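Local coordinates for putative short-chain dehydrogenase/reductase (Burkholderia xenovorans, PDB 5JY1), which binds NAD as a short-chain dehydrogenase/reductase and probably oxidises or reduces its substrate by hydride transfer to or from the nicotinamide, at the interface of chains A and B. Residues are numbered along the deposited sequence; one frame, centred on the assembly and turned at random. Chains: chain A/B, Putative short-chain dehydrogenase/reductase.

The interface of chains A and B. Residues chain A 124, 128, 170, 173-174; chain B 116, 120, 166, 170.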
ATOM      1  N   LEU A 124       1.695 -20.805   7.003  1.00 15.32           N
ATOM      2  CA  LEU A 124       3.011 -20.250   6.699  1.00 11.49           C
ATOM      3  C   LEU A 124       4.042 -21.344   6.458  1.00 14.02           C
ATOM      4  O   LEU A 124       4.717 -21.346   5.424  1.00 15.50           O
ATOM      5  CB  LEU A 124       3.459 -19.316   7.826  1.00 14.97           C
ATOM      6  CG  LEU A 124       4.746 -18.538   7.576  1.00 17.37           C
ATOM      7  CD1 LEU A 124       4.646 -17.757   6.271  1.00 21.58           C
ATOM      8  CD2 LEU A 124       5.027 -17.598   8.755  1.00 18.37           C
ATOM      9  N   TRP A 128       6.117 -22.267   3.052  1.00 14.49           N
ATOM     10  CA  TRP A 128       7.578 -22.305   3.093  1.00 12.81           C
ATOM     11  C   TRP A 128       8.133 -23.643   2.609  1.00 14.59           C
ATOM     12  O   TRP A 128       9.024 -23.683   1.752  1.00 14.78           O
ATOM     13  CB  TRP A 128       8.023 -22.015   4.533  1.00 12.74           C
ATOM     14  CG  TRP A 128       9.485 -22.215   4.921  1.00 14.50           C
ATOM     15  CD1 TRP A 128      10.052 -23.352   5.417  1.00 17.69           C
ATOM     16  CD2 TRP A 128      10.511 -21.211   4.952  1.00 14.13           C
ATOM     17  NE1 TRP A 128      11.378 -23.130   5.718  1.00 16.59           N
ATOM     18  CE2 TRP A 128      11.681 -21.819   5.443  1.00 14.71           C
ATOM     19  CE3 TRP A 128      10.548 -19.851   4.619  1.00 15.78           C
ATOM     20  CZ2 TRP A 128      12.880 -21.122   5.592  1.00 14.69           C
ATOM     21  CZ3 TRP A 128      11.738 -19.166   4.760  1.00 15.25           C
ATOM     22  CH2 TRP A 128      12.886 -19.795   5.240  1.00 14.41           C
ATOM     23  N   GLY A 170       2.415 -12.931   7.082  1.00 14.09           N
ATOM     24  CA  GLY A 170       3.715 -13.548   6.847  1.00 13.63           C
ATOM     25  C   GLY A 170       3.859 -14.098   5.439  1.00 17.05           C
ATOM     26  O   GLY A 170       4.931 -14.000   4.829  1.00 13.03           O
ATOM     27  N   GLY A 173       5.088 -11.438   3.114  1.00 13.54           N
ATOM     28  CA  GLY A 173       6.517 -11.200   3.226  1.00 13.17           C
ATOM     29  C   GLY A 173       7.337 -12.288   2.556  1.00 12.72           C
ATOM     30  O   GLY A 173       8.341 -12.005   1.897  1.00 12.57           O
ATOM     31  N   LEU A 174       6.908 -13.547   2.705  1.00 12.02           N
ATOM     32  CA  LEU A 174       7.610 -14.661   2.073  1.00 12.66           C
ATOM     33  C   LEU A 174       7.490 -14.592   0.553  1.00 13.70           C
ATOM     34  O   LEU A 174       8.464 -14.854  -0.165  1.00 12.60           O
ATOM     35  CB  LEU A 174       7.050 -15.978   2.610  1.00 11.69           C
ATOM     36  CG  LEU A 174       7.627 -17.273   2.028  1.00 11.21           C
ATOM     37  CD1 LEU A 174       9.150 -17.299   2.175  1.00 15.52           C
ATOM     38  CD2 LEU A 174       6.983 -18.478   2.716  1.00 13.74           C
TER
ATOM     39  N   LEU B 116      14.201 -19.970  10.460  1.00 14.46           N
ATOM     40  CA  LEU B 116      12.861 -19.399  10.426  1.00 14.48           C
ATOM     41  C   LEU B 116      12.172 -19.545  11.777  1.00 17.11           C
ATOM     42  O   LEU B 116      11.532 -18.604  12.252  1.00 16.30           O
ATOM     43  CB  LEU B 116      12.025 -20.038   9.309  1.00 15.01           C
ATOM     44  CG  LEU B 116      10.581 -19.517   9.244  1.00 14.76           C
ATOM     45  CD1 LEU B 116      10.521 -18.010   8.933  1.00 13.94           C
ATOM     46  CD2 LEU B 116       9.756 -20.309   8.225  1.00 14.54           C
ATOM     47  N   LEU B 120      10.892 -16.387  13.852  1.00 14.36           N
ATOM     48  CA  LEU B 120       9.492 -16.306  14.270  1.00 15.62           C
ATOM     49  C   LEU B 120       9.364 -16.163  15.785  1.00 14.85           C
ATOM     50  O   LEU B 120       8.499 -15.432  16.276  1.00 17.15           O
ATOM     51  CB  LEU B 120       8.726 -17.540  13.790  1.00 13.95           C
ATOM     52  CG  LEU B 120       8.406 -17.584  12.298  1.00 15.62           C
ATOM     53  CD1 LEU B 120       7.826 -18.935  11.911  1.00 19.17           C
ATOM     54  CD2 LEU B 120       7.439 -16.452  11.936  1.00 15.73           C
ATOM     55  N   THR B 166       9.613 -12.509   6.454  1.00 12.06           N
ATOM     56  CA  THR B 166       8.388 -13.254   6.721  1.00 11.22           C
ATOM     57  C   THR B 166       7.853 -12.941   8.111  1.00 14.25           C
ATOM     58  O   THR B 166       6.675 -12.601   8.271  1.00 13.22           O
ATOM     59  CB  THR B 166       8.665 -14.755   6.561  1.00 13.52           C
ATOM     60  OG1 THR B 166       9.076 -15.018   5.206  1.00 14.47           O
ATOM     61  CG2 THR B 166       7.418 -15.581   6.876  1.00 14.12           C
ATOM     62  N   GLY B 170       4.504 -10.744   9.317  1.00 12.32           N
ATOM     63  CA  GLY B 170       3.508 -11.229  10.257  1.00 12.84           C
ATOM     64  C   GLY B 170       3.203 -10.220  11.349  1.00 14.82           C
ATOM     65  O   GLY B 170       2.055 -10.088  11.776  1.00 15.86           O
TER
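B:Thr166 pushes its short side chain between two helices of chain A, touching A:Leu124 on helix 113-141 and A:Gly170 and A:Leu174 on helix 162-182. From CB, which sits 4.2 Å from the carbonyl O of A:Gly170, the chain forks. The methyl branch CG2, anti to the backbone N, meets the tip of A:Leu124 head-on, lying 3.6 Å from its CD1 and about equally near CD2, and the same methyl lies 3.6 Å from the carbonyl O of A:Gly170. The hydroxyl branch OG1 (chi1 -61°) turns toward A:Leu174 and packs 3.4 Å from its CB, the two side chains running alongside each other in the same direction. With no side chain at A:Gly170 or B:Gly170, the two copies of helix 162-182 can probably approach closely: CA of A:Gly170 is 3.4 Å from the backbone O of B:Thr166, and the backbone N atoms of A:Gly170 and B:Gly170 lie 3.8 Å apart. This is part of a two-fold interface between copies of the long helices 113-141 and 162-182, the four-helix packing typical of SDR dimers, so the same contacts recur with the chains exchanged. Beyond A:Leu124, whose CD2 also points at the tip of B:Leu120, A:Trp128 lays its indole against B:Leu116. The leucine comes from the opposite direction, its CB skirting the six-membered ring near CZ2 while methyl CD2 sits over the middle of the face in a CH-pi contact, 3.5 Å from ring-fusion atom CD2 of A:Trp128.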